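Local coordinates for protein 6-phosphogluconate dehydrogenase (Pseudomonas syringae, PDB 5U5G) that binds NADP+ and (2-oxopropyl)phosphonic acid and probably works as a reductase of the 6-phosphogluconate dehydrogenase family in fosfomycin biosynthesis, at residues L10-L22 with G125-A137. Sequence-based numbering, arbitrary orientation.
Sequences LGRMGQAICRRLL and GGVEGALAGILSA. With NAP (NADP nicotinamide-adenine-dinucleotide phosphate), chain E; 7VD ((2-oxopropyl)phosphonic acid), chain F.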
loop_
_atom_site.group_PDB
_atom_site.type_symbol
_atom_site.label_atom_id
_atom_site.label_comp_id
_atom_site.label_asym_id
_atom_site.label_seq_id
_atom_site.Cartn_x
_atom_site.Cartn_y
_atom_site.Cartn_z
ATOM N N LEU A 10 0.033 25.050 15.111
ATOM C CA LEU A 10 -0.427 24.075 16.077
ATOM C C LEU A 10 -1.692 23.428 15.544
ATOM O O LEU A 10 -2.715 23.374 16.231
ATOM C CB LEU A 10 -0.649 24.742 17.435
ATOM C CG LEU A 10 0.616 25.407 18.007
ATOM C CD1 LEU A 10 0.342 26.124 19.334
ATOM C CD2 LEU A 10 1.778 24.416 18.166
ATOM N N GLY A 11 -1.639 22.974 14.304
ATOM C CA GLY A 11 -2.700 22.165 13.753
ATOM C C GLY A 11 -2.559 20.740 14.240
ATOM O O GLY A 11 -1.864 20.451 15.217
ATOM N N ARG A 12 -3.231 19.834 13.528
ATOM C CA ARG A 12 -3.230 18.431 13.919
ATOM C C ARG A 12 -1.811 17.892 14.039
ATOM O O ARG A 12 -1.437 17.315 15.068
ATOM C CB ARG A 12 -4.036 17.612 12.905
ATOM C CG ARG A 12 -5.555 17.793 13.005
ATOM C CD ARG A 12 -6.162 17.653 11.602
ATOM N NE ARG A 12 -7.557 17.232 11.591
ATOM C CZ ARG A 12 -8.577 17.959 11.135
ATOM N NH1 ARG A 12 -8.374 19.179 10.635
ATOM N NH2 ARG A 12 -9.806 17.452 11.173
ATOM N N MET A 13 -1.021 18.039 12.979
ATOM C CA MET A 13 0.341 17.507 12.989
ATOM C C MET A 13 1.249 18.330 13.894
ATOM O O MET A 13 2.079 17.770 14.621
ATOM C CB MET A 13 0.901 17.475 11.562
ATOM C CG MET A 13 2.347 16.963 11.464
ATOM S SD MET A 13 2.462 15.226 11.970
ATOM C CE MET A 13 1.241 14.537 10.906
ATOM N N GLY A 14 1.113 19.659 13.861
ATOM C CA GLY A 14 1.972 20.501 14.692
ATOM C C GLY A 14 1.823 20.207 16.178
ATOM O O GLY A 14 2.813 20.012 16.891
ATOM N N GLN A 15 0.577 20.165 16.662
ATOM C CA GLN A 15 0.310 19.773 18.045
ATOM C C GLN A 15 0.963 18.438 18.396
ATOM O O GLN A 15 1.573 18.295 19.459
ATOM C CB GLN A 15 -1.203 19.685 18.284
ATOM C CG GLN A 15 -1.903 21.036 18.447
ATOM C CD GLN A 15 -3.396 20.875 18.740
ATOM O OE1 GLN A 15 -3.774 20.244 19.734
ATOM N NE2 GLN A 15 -4.252 21.418 17.854
ATOM N N ALA A 16 0.822 17.439 17.520
ATOM C CA ALA A 16 1.351 16.111 17.834
ATOM C C ALA A 16 2.877 16.118 17.900
ATOM O O ALA A 16 3.467 15.522 18.807
ATOM C CB ALA A 16 0.861 15.089 16.810
ATOM N N ILE A 17 3.537 16.783 16.951
ATOM C CA ILE A 17 4.990 16.884 17.015
ATOM C C ILE A 17 5.422 17.652 18.265
ATOM O O ILE A 17 6.387 17.269 18.941
ATOM C CB ILE A 17 5.538 17.514 15.716
ATOM C CG1 ILE A 17 5.203 16.593 14.531
ATOM C CG2 ILE A 17 7.040 17.802 15.832
ATOM C CD1 ILE A 17 5.743 17.041 13.197
ATOM N N CYS A 18 4.712 18.737 18.605
ATOM C CA CYS A 18 5.021 19.460 19.840
ATOM C C CYS A 18 4.902 18.567 21.069
ATOM O O CYS A 18 5.764 18.611 21.956
ATOM C CB CYS A 18 4.110 20.674 20.002
ATOM S SG CYS A 18 4.666 22.089 19.088
ATOM N N ARG A 19 3.832 17.769 21.157
ATOM C CA ARG A 19 3.695 16.870 22.299
ATOM C C ARG A 19 4.884 15.925 22.402
ATOM O O ARG A 19 5.395 15.674 23.499
ATOM C CB ARG A 19 2.386 16.076 22.214
ATOM C CG ARG A 19 1.234 16.752 22.933
ATOM C CD ARG A 19 0.002 16.767 22.076
ATOM N NE ARG A 19 -0.769 15.533 22.211
ATOM C CZ ARG A 19 -1.659 15.122 21.310
ATOM N NH1 ARG A 19 -1.858 15.839 20.203
ATOM N NH2 ARG A 19 -2.329 13.986 21.492
ATOM N N ARG A 20 5.348 15.401 21.266
ATOM C CA ARG A 20 6.513 14.520 21.285
ATOM C C ARG A 20 7.761 15.254 21.765
ATOM O O ARG A 20 8.546 14.713 22.555
ATOM C CB ARG A 20 6.725 13.923 19.895
ATOM C CG ARG A 20 7.789 12.856 19.827
ATOM C CD ARG A 20 7.313 11.568 20.465
ATOM N NE ARG A 20 8.392 10.593 20.539
ATOM C CZ ARG A 20 8.246 9.335 20.950
ATOM N NH1 ARG A 20 7.059 8.884 21.330
ATOM N NH2 ARG A 20 9.299 8.530 20.978
ATOM N N LEU A 21 7.962 16.494 21.309
ATOM C CA LEU A 21 9.122 17.255 21.767
ATOM C C LEU A 21 9.040 17.520 23.268
ATOM O O LEU A 21 10.032 17.365 23.991
ATOM C CB LEU A 21 9.237 18.572 20.998
ATOM C CG LEU A 21 9.465 18.501 19.488
ATOM C CD1 LEU A 21 9.242 19.877 18.886
ATOM C CD2 LEU A 21 10.889 18.002 19.186
ATOM N N LEU A 22 7.863 17.936 23.755
ATOM C CA LEU A 22 7.692 18.121 25.191
ATOM C C LEU A 22 7.968 16.824 25.945
ATOM O O LEU A 22 8.552 16.847 27.032
ATOM C CB LEU A 22 6.282 18.626 25.505
ATOM C CG LEU A 22 5.862 20.057 25.138
ATOM C CD1 LEU A 22 4.362 20.222 25.340
ATOM C CD2 LEU A 22 6.623 21.087 25.950
ATOM N N GLY A 125 3.575 9.953 8.146
ATOM C CA GLY A 125 3.331 9.054 9.259
ATOM C C GLY A 125 2.123 9.466 10.071
ATOM O O GLY A 125 1.701 8.737 10.968
ATOM N N GLY A 126 1.558 10.629 9.761
ATOM C CA GLY A 126 0.344 11.096 10.410
ATOM C C GLY A 126 0.533 11.456 11.882
ATOM O O GLY A 126 1.612 11.339 12.460
ATOM N N VAL A 127 -0.566 11.936 12.478
ATOM C CA VAL A 127 -0.596 12.251 13.908
ATOM C C VAL A 127 -0.122 11.056 14.730
ATOM O O VAL A 127 0.652 11.202 15.684
ATOM C CB VAL A 127 -2.017 12.693 14.318
ATOM C CG1 VAL A 127 -2.206 12.641 15.833
ATOM C CG2 VAL A 127 -2.321 14.099 13.789
ATOM N N GLU A 128 -0.571 9.853 14.357
ATOM C CA GLU A 128 -0.179 8.632 15.056
ATOM C C GLU A 128 1.339 8.460 15.071
ATOM O O GLU A 128 1.938 8.239 16.130
ATOM C CB GLU A 128 -0.877 7.439 14.394
ATOM C CG GLU A 128 -0.479 6.075 14.899
ATOM C CD GLU A 128 -1.112 4.952 14.073
ATOM O OE1 GLU A 128 -1.405 5.173 12.873
ATOM O OE2 GLU A 128 -1.323 3.851 14.630
ATOM N N GLY A 129 1.985 8.601 13.909
ATOM C CA GLY A 129 3.429 8.472 13.854
ATOM C C GLY A 129 4.163 9.573 14.594
ATOM O O GLY A 129 5.245 9.340 15.135
ATOM N N ALA A 130 3.594 10.784 14.625
ATOM C CA ALA A 130 4.200 11.876 15.385
ATOM C C ALA A 130 4.213 11.576 16.877
ATOM O O ALA A 130 5.233 11.768 17.551
ATOM C CB ALA A 130 3.444 13.182 15.128
ATOM N N LEU A 131 3.074 11.129 17.414
ATOM C CA LEU A 131 2.967 10.880 18.849
ATOM C C LEU A 131 3.885 9.745 19.289
ATOM O O LEU A 131 4.430 9.778 20.398
ATOM C CB LEU A 131 1.514 10.571 19.212
ATOM C CG LEU A 131 0.537 11.735 19.003
ATOM C CD1 LEU A 131 -0.894 11.303 19.270
ATOM C CD2 LEU A 131 0.902 12.927 19.881
ATOM N N ALA A 132 4.073 8.738 18.432
ATOM C CA ALA A 132 4.987 7.641 18.719
ATOM C C ALA A 132 6.422 7.951 18.328
ATOM O O ALA A 132 7.303 7.124 18.578
ATOM C CB ALA A 132 4.535 6.370 17.997
ATOM N N GLY A 133 6.675 9.111 17.726
ATOM C CA GLY A 133 8.021 9.490 17.357
ATOM C C GLY A 133 8.613 8.686 16.222
ATOM O O GLY A 133 9.830 8.530 16.159
ATOM N N ILE A 134 7.786 8.175 15.313
ATOM C CA ILE A 134 8.294 7.311 14.250
ATOM C C ILE A 134 8.015 7.896 12.872
ATOM O O ILE A 134 7.884 7.145 11.901
ATOM C CB ILE A 134 7.703 5.890 14.348
ATOM C CG1 ILE A 134 6.166 5.952 14.314
ATOM C CG2 ILE A 134 8.269 5.159 15.569
ATOM C CD1 ILE A 134 5.499 4.787 13.627
ATOM N N LEU A 135 7.924 9.223 12.762
ATOM C CA LEU A 135 7.692 9.820 11.447
ATOM C C LEU A 135 8.848 9.509 10.504
ATOM O O LEU A 135 9.978 9.250 10.925
ATOM C CB LEU A 135 7.518 11.338 11.541
ATOM C CG LEU A 135 6.218 11.835 12.179
ATOM C CD1 LEU A 135 6.217 13.361 12.303
ATOM C CD2 LEU A 135 4.999 11.329 11.414
ATOM N N SER A 136 8.550 9.520 9.208
ATOM C CA SER A 136 9.587 9.565 8.186
ATOM C C SER A 136 9.757 11.004 7.721
ATOM O O SER A 136 8.772 11.695 7.447
ATOM C CB SER A 136 9.243 8.683 6.983
ATOM O OG SER A 136 9.012 7.350 7.380
ATOM N N ALA A 137 10.997 11.448 7.618
ATOM C CA ALA A 137 11.305 12.778 7.116
ATOM C C ALA A 137 12.056 12.676 5.792
ATOM O O ALA A 137 12.815 11.728 5.559
ATOM C CB ALA A 137 12.129 13.581 8.137
HETATM P PA NAP E . -4.360 21.730 10.059
HETATM O O1A NAP E . -5.403 22.210 9.118
HETATM O O2A NAP E . -4.697 20.753 11.159
HETATM O O5B NAP E . -3.590 23.029 10.751
HETATM C C5B NAP E . -3.212 23.896 9.709
HETATM C C4B NAP E . -2.223 24.911 10.321
HETATM O O4B NAP E . -1.879 25.931 9.383
HETATM C C3B NAP E . -2.872 25.571 11.590
HETATM O O3B NAP E . -1.868 25.854 12.517
HETATM C C2B NAP E . -3.370 26.902 10.993
HETATM O O2B NAP E . -3.436 27.929 11.856
HETATM C C1B NAP E . -2.167 27.171 10.003
HETATM N N9A NAP E . -2.591 28.142 9.014
HETATM C C8A NAP E . -3.352 27.948 7.843
HETATM N N7A NAP E . -3.588 29.106 7.166
HETATM C C5A NAP E . -2.956 30.080 7.952
HETATM C C6A NAP E . -2.833 31.474 7.812
HETATM N N6A NAP E . -3.388 32.127 6.739
HETATM N N1A NAP E . -2.165 32.220 8.729
HETATM C C2A NAP E . -1.628 31.528 9.781
HETATM N N3A NAP E . -1.654 30.214 10.047
HETATM C C4A NAP E . -2.336 29.497 9.102
HETATM O O3 NAP E . -3.344 21.056 8.959
HETATM P PN NAP E . -2.467 19.837 9.513
HETATM O O1N NAP E . -1.775 20.138 10.783
HETATM O O2N NAP E . -3.053 18.482 9.186
HETATM O O5D NAP E . -1.156 19.833 8.361
HETATM C C5D NAP E . -0.244 20.803 8.623
HETATM C C4D NAP E . 0.927 20.558 7.688
HETATM O O4D NAP E . 1.468 19.231 7.915
HETATM C C3D NAP E . 0.413 20.589 6.188
HETATM O O3D NAP E . 1.401 21.178 5.392
HETATM C C2D NAP E . 0.247 19.122 5.854
HETATM O O2D NAP E . 0.447 18.834 4.494
HETATM C C1D NAP E . 1.429 18.522 6.682
HETATM N N1N NAP E . 1.203 17.124 6.992
HETATM C C2N NAP E . 0.039 16.686 7.677
HETATM C C3N NAP E . -0.072 15.352 8.011
HETATM C C7N NAP E . -1.244 14.868 8.747
HETATM O O7N NAP E . -1.366 13.695 9.105
HETATM N N7N NAP E . -2.240 15.757 9.112
HETATM C C4N NAP E . 1.016 14.358 7.703
HETATM C C5N NAP E . 2.156 14.922 6.978
HETATM C C6N NAP E . 2.212 16.211 6.644
HETATM P P2B NAP E . -5.006 28.034 12.825
HETATM O O1X NAP E . -4.749 26.915 13.786
HETATM O O2X NAP E . -4.944 29.457 13.387
HETATM O O3X NAP E . -5.998 27.780 11.716
HETATM P P1 7VD F . 0.806 11.285 5.832
HETATM C C1 7VD F . -0.483 12.559 5.733
HETATM O O2 7VD F . 1.811 11.326 4.704
HETATM O O3 7VD F . 1.524 11.315 7.160
HETATM O O4 7VD F . -0.049 10.045 5.732
HETATM C C6 7VD F . -0.276 13.647 4.710
HETATM O O7 7VD F . 0.847 14.084 4.458
HETATM C C8 7VD F . -1.521 14.148 4.029
#
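Ala16 and Ala130 set helices 12-22 and 126-131 side by side, their CB atoms 3.6 Å apart, and illustrate how small residues let parallel helices run close: the axes lie 8.2 Å from each other at only 12°. Leu131 CD2 and Val127 CG1 pack against Ala16 CB, while Ile17 lays CG1 on Ala130 and crosses Leu135 at about a right angle. Leu131 CD2 also sits over the centre of one face of the Arg19 guanidinium, 3.6 Å above its plane.

Arg20 can be followed outward. With CG anti to the backbone N (chi1 -172°), the chain heads for the end of helix 126-131: CB lies 3.5 Å from Ala130 O, CG stays near that same oxygen, CD passes Leu131 O, and NE, while bonding to Val155 O, rests 3.4 Å from CA of Gly133, the positive-phi residue of the Schellman motif that ends the helix. At the tip NH1 donates to Leu131 O (2.9 Å, 143°), tilted from the carbonyl plane.

At the other end both helices present N-termini to ligands. The amides of Arg12 and Met13 bond the NADP+ pyrophosphate, as expected of a Rossmann glycine-rich turn, and Gly125 N hydrogen-bonds to phosphonate oxygen O3. Met13, bent at chi2 and chi3, sets CE 3.2 Å from nicotinamide C4N and against the Gly126 backbone.

In the fold, helix 12-23 follows strand 5-8, whereas helix 126-131 links antiparallel strands 117-124 and 135-139; Phe156 of helix 143-156 touches Ile17, Arg20 and Leu135.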